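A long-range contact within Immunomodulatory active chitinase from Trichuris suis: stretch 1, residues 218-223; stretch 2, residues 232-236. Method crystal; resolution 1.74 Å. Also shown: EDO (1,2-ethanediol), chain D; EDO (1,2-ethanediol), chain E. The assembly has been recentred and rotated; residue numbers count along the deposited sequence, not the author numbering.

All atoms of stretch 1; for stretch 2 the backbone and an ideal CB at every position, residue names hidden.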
ATOM      1  N   MET A 218      -2.112  -1.124 -29.707  1.00 25.73           N
ATOM      2  CA  MET A 218      -3.076  -2.220 -29.791  1.00 28.19           C
ATOM      3  C   MET A 218      -2.930  -2.955 -31.124  1.00 28.27           C
ATOM      4  O   MET A 218      -3.846  -3.000 -31.943  1.00 28.49           O
ATOM      5  CB  MET A 218      -4.494  -1.694 -29.607  1.00 28.84           C
ATOM      6  CG  MET A 218      -4.758  -1.154 -28.202  1.00 32.32           C
ATOM      7  SD  MET A 218      -6.347  -0.305 -28.080  1.00 37.43           S
ATOM      8  CE  MET A 218      -7.486  -1.675 -28.241  1.00 39.47           C
ATOM      9  N   CYS A 219      -1.753  -3.562 -31.310  1.00 28.69           N
ATOM     10  CA  CYS A 219      -1.435  -4.257 -32.555  1.00 28.91           C
ATOM     11  C   CYS A 219      -1.959  -5.693 -32.462  1.00 27.30           C
ATOM     12  O   CYS A 219      -1.223  -6.674 -32.380  1.00 30.32           O
ATOM     13  CB  CYS A 219       0.062  -4.194 -32.837  1.00 29.49           C
ATOM     14  SG  CYS A 219       1.082  -4.521 -31.378  1.00 31.13           S
ATOM     15  N   TYR A 220      -3.284  -5.777 -32.444  1.00 27.46           N
ATOM     16  CA  TYR A 220      -4.030  -7.024 -32.462  1.00 29.70           C
ATOM     17  C   TYR A 220      -5.445  -6.686 -32.912  1.00 30.97           C
ATOM     18  O   TYR A 220      -5.767  -5.523 -33.192  1.00 28.55           O
ATOM     19  CB  TYR A 220      -4.000  -7.743 -31.102  1.00 27.58           C
ATOM     20  CG  TYR A 220      -4.140  -6.852 -29.880  1.00 24.40           C
ATOM     21  CD1 TYR A 220      -5.351  -6.222 -29.584  1.00 27.60           C
ATOM     22  CD2 TYR A 220      -3.073  -6.666 -29.011  1.00 27.88           C
ATOM     23  CE1 TYR A 220      -5.490  -5.405 -28.447  1.00 25.97           C
ATOM     24  CE2 TYR A 220      -3.193  -5.855 -27.885  1.00 27.47           C
ATOM     25  CZ  TYR A 220      -4.397  -5.228 -27.609  1.00 27.80           C
ATOM     26  OH  TYR A 220      -4.504  -4.443 -26.482  1.00 26.34           O
ATOM     27  N   ASP A 221      -6.291  -7.712 -32.997  1.00 27.50           N
ATOM     28  CA  ASP A 221      -7.602  -7.589 -33.641  1.00 28.25           C
ATOM     29  C   ASP A 221      -7.486  -7.116 -35.089  1.00 32.37           C
ATOM     30  O   ASP A 221      -8.386  -6.441 -35.595  1.00 31.56           O
ATOM     31  CB  ASP A 221      -8.541  -6.643 -32.884  1.00 30.78           C
ATOM     32  CG  ASP A 221      -8.770  -7.048 -31.458  1.00 33.89           C
ATOM     33  OD1 ASP A 221      -8.663  -8.246 -31.129  1.00 29.38           O
ATOM     34  OD2 ASP A 221      -9.085  -6.150 -30.652  1.00 31.32           O
ATOM     35  N   PHE A 222      -6.391  -7.447 -35.782  1.00 29.79           N
ATOM     36  CA  PHE A 222      -6.296  -7.076 -37.194  1.00 29.46           C
ATOM     37  C   PHE A 222      -7.312  -7.835 -38.034  1.00 32.23           C
ATOM     38  O   PHE A 222      -7.795  -7.316 -39.048  1.00 33.60           O
ATOM     39  CB  PHE A 222      -4.883  -7.336 -37.727  1.00 30.35           C
ATOM     40  CG  PHE A 222      -3.847  -6.398 -37.185  1.00 28.64           C
ATOM     41  CD1 PHE A 222      -3.848  -5.050 -37.545  1.00 28.12           C
ATOM     42  CD2 PHE A 222      -2.875  -6.857 -36.318  1.00 26.40           C
ATOM     43  CE1 PHE A 222      -2.889  -4.181 -37.050  1.00 30.46           C
ATOM     44  CE2 PHE A 222      -1.909  -5.989 -35.811  1.00 26.30           C
ATOM     45  CZ  PHE A 222      -1.916  -4.653 -36.177  1.00 29.58           C
ATOM     46  N   HIS A 223      -7.637  -9.063 -37.622  1.00 26.57           N
ATOM     47  CA  HIS A 223      -8.587  -9.922 -38.306  1.00 29.82           C
ATOM     48  C   HIS A 223      -9.410 -10.659 -37.263  1.00 32.14           C
ATOM     49  O   HIS A 223      -8.954 -10.887 -36.141  1.00 32.67           O
ATOM     50  CB  HIS A 223      -7.851 -10.897 -39.237  1.00 32.22           C
ATOM     51  CG  HIS A 223      -7.028 -10.199 -40.268  1.00 36.38           C
ATOM     52  ND1 HIS A 223      -7.589  -9.569 -41.359  1.00 37.25           N
ATOM     53  CD2 HIS A 223      -5.697  -9.970 -40.342  1.00 33.80           C
ATOM     54  CE1 HIS A 223      -6.632  -9.009 -42.079  1.00 38.95           C
ATOM     55  NE2 HIS A 223      -5.475  -9.234 -41.482  1.00 34.93           N
ATOM     56  N   UNK A 232      -5.309 -13.724 -39.392  1.00 30.22           N
ATOM     57  CA  UNK A 232      -4.409 -13.746 -38.236  1.00 26.83           C
ATOM     58  C   UNK A 232      -4.742 -12.591 -37.304  1.00 30.40           C
ATOM     59  O   UNK A 232      -4.736 -11.422 -37.722  1.00 30.40           O
ATOM     60  CB  UNK A 232      -2.946 -13.671 -38.679  1.00 26.83           C
ATOM     61  N   UNK A 233      -4.997 -12.909 -36.033  1.00 29.22           N
ATOM     62  CA  UNK A 233      -5.338 -11.878 -35.055  1.00 28.36           C
ATOM     63  C   UNK A 233      -4.221 -10.842 -34.922  1.00 28.72           C
ATOM     64  O   UNK A 233      -4.466  -9.631 -34.987  1.00 27.66           O
ATOM     65  CB  UNK A 233      -5.625 -12.516 -33.694  1.00 28.36           C
ATOM     66  N   UNK A 234      -2.982 -11.290 -34.766  1.00 26.10           N
ATOM     67  CA  UNK A 234      -1.863 -10.385 -34.488  1.00 25.69           C
ATOM     68  C   UNK A 234      -0.608 -10.932 -35.141  1.00 30.61           C
ATOM     69  O   UNK A 234       0.263 -11.513 -34.476  1.00 31.36           O
ATOM     70  CB  UNK A 234      -1.654 -10.207 -32.983  1.00 25.69           C
ATOM     71  N   UNK A 235      -0.482 -10.791 -36.460  1.00 27.86           N
ATOM     72  CA  UNK A 235       0.722 -11.283 -37.131  1.00 29.11           C
ATOM     73  C   UNK A 235       1.895 -10.377 -36.826  1.00 32.99           C
ATOM     74  O   UNK A 235       1.760  -9.150 -36.794  1.00 33.53           O
ATOM     75  CB  UNK A 235       0.506 -11.379 -38.643  1.00 29.11           C
ATOM     76  N   UNK A 236       3.054 -10.993 -36.592  1.00 27.74           N
ATOM     77  CA  UNK A 236       4.266 -10.205 -36.402  1.00 31.99           C
ATOM     78  C   UNK A 236       4.684  -9.530 -37.702  1.00 37.08           C
ATOM     79  O   UNK A 236       5.015  -8.339 -37.707  1.00 37.36           O
ATOM     80  CB  UNK A 236       5.400 -11.087 -35.876  1.00 31.99           C
TER
HETATM   81  C1  EDO D 502      -8.719  -5.826 -26.459  1.00 39.17           C
HETATM   82  O1  EDO D 502      -9.030  -4.547 -27.000  1.00 35.44           O
HETATM   83  C2  EDO D 502      -8.786  -6.895 -27.547  1.00 33.02           C
HETATM   84  O2  EDO D 502     -10.034  -6.815 -28.241  1.00 33.74           O
HETATM   85  C1  EDO E 503      -8.348  -1.978 -24.029  1.00 43.73           C
HETATM   86  O1  EDO E 503      -9.231  -2.338 -25.124  1.00 34.76           O
HETATM   87  C2  EDO E 503      -6.868  -2.010 -24.429  1.00 43.08           C
HETATM   88  O2  EDO E 503      -6.553  -3.292 -25.027  1.00 38.61           O

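Neither stretch adopts regular helix or strand here, and they meet through a small set of backbone and side-chain contacts in which stretch 1 offers one accepting carbonyl, two amide hydrogens and the rings of Phe-222 and His-223.

At position 232 the CA-to-CB bond points away from stretch 1, and the ideal CB lies 4.9 Å from CD2 of His-223, its nearest neighbour there. The extended backbone (phi/psi -99/125°) is one that beta-branched residues favour, but many side chains could be carried outward from this point. The contact is made by the main chain instead: the carbonyl O of 232 sits at the edge of the imidazole ring, near its plane, 3.1 Å from CD2 of His-223, and 4.1 Å from CB of Phe-222. The deposited residue is Ile-232, whose side chain comes no nearer to stretch 1 than CB of Ile-232 to CD2 of His-223, 4.9 Å.

Position 233 also starts away from stretch 1, with its ideal CB 4.4 Å from O of His-223 and 4.9 Å from N of Asp-221. Its backbone angles, -59/-48°, are of the helical type and exclude few residues. Its carbonyl O accepts a hydrogen bond from N of Phe-222 (3.0 Å, angle 154°), whatever the side chain. N of Asp-221 lies 3.3 Å from the same O of 233, but at an angle too poor for a bond, so its N-H could be served by a short side chain with an acceptor; Asn, Asp or perhaps a longer amide would suit, although the carboxylate of Asp-221 nearby weighs against a second negative charge. The residue is Asn-233. With chi1 in t, the end of its side chain comes nearer to stretch 1, and OD1 accepts a hydrogen bond from N of Asp-221 at 3.0 Å, with an angle of 130°. Asn-233 thus receives two successive amides of stretch 1, one on its side chain and one on its main chain.

At position 234 the CA-to-CB bond runs sideways, and the ideal CB stands only 3.6 Å from O of Cys-219 and 3.9 Å from CB of Tyr-220. An acceptor this close favours a small side chain with a donor, such as Ser, Thr or Cys; Ala would fit but leave the carbonyl unanswered from this side. Ser-234 is found, in the t rotamer, and its OG donates a short hydrogen bond of 2.6 Å to O of Cys-219. Its CA also lies at the edge of the Phe-222 ring, 4.1 Å from CD2 of Phe-222.

Position 235 has nothing of stretch 1 within 5.5 Å of its ideal CB, so CB itself sets little demand. Its phi of -73° is compatible with proline, among many others, and the nearby Phe-222 ring would welcome apolar atoms. In Pro-235 the pyrrolidine ring supplies them: CD lies 3.7 Å from CD2 of Phe-222, in an oblique apolar contact.

Position 236 is out of reach, and stretch 1 does not constrain it; Leu-236 makes no contact there.

Stretch 2 (232-236) INSPL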
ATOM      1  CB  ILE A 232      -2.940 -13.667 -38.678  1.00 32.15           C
ATOM      2  CG1 ILE A 232      -2.627 -14.736 -39.736  1.00 35.59           C
ATOM      3  CG2 ILE A 232      -2.033 -13.841 -37.476  1.00 26.55           C
ATOM      4  CD1 ILE A 232      -2.828 -16.151 -39.242  1.00 41.98           C
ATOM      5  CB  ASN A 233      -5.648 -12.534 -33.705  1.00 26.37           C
ATOM      6  CG  ASN A 233      -6.077 -11.519 -32.640  1.00 28.70           C
ATOM      7  OD1 ASN A 233      -6.880 -10.624 -32.907  1.00 29.93           O
ATOM      8  ND2 ASN A 233      -5.538 -11.659 -31.433  1.00 26.62           N
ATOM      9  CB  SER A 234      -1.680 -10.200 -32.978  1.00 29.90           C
ATOM     10  OG  SER A 234      -0.683  -9.235 -32.668  1.00 31.70           O
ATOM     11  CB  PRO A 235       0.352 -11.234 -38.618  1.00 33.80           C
ATOM     12  CG  PRO A 235      -0.672 -10.133 -38.720  1.00 32.29           C
ATOM     13  CD  PRO A 235      -1.409 -10.103 -37.392  1.00 25.70           C
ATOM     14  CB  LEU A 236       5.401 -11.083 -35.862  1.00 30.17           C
ATOM     15  CG  LEU A 236       6.748 -10.371 -35.676  1.00 37.01           C
ATOM     16  CD1 LEU A 236       6.588  -9.142 -34.783  1.00 34.18           C
ATOM     17  CD2 LEU A 236       7.787 -11.327 -35.099  1.00 37.43           C
TER
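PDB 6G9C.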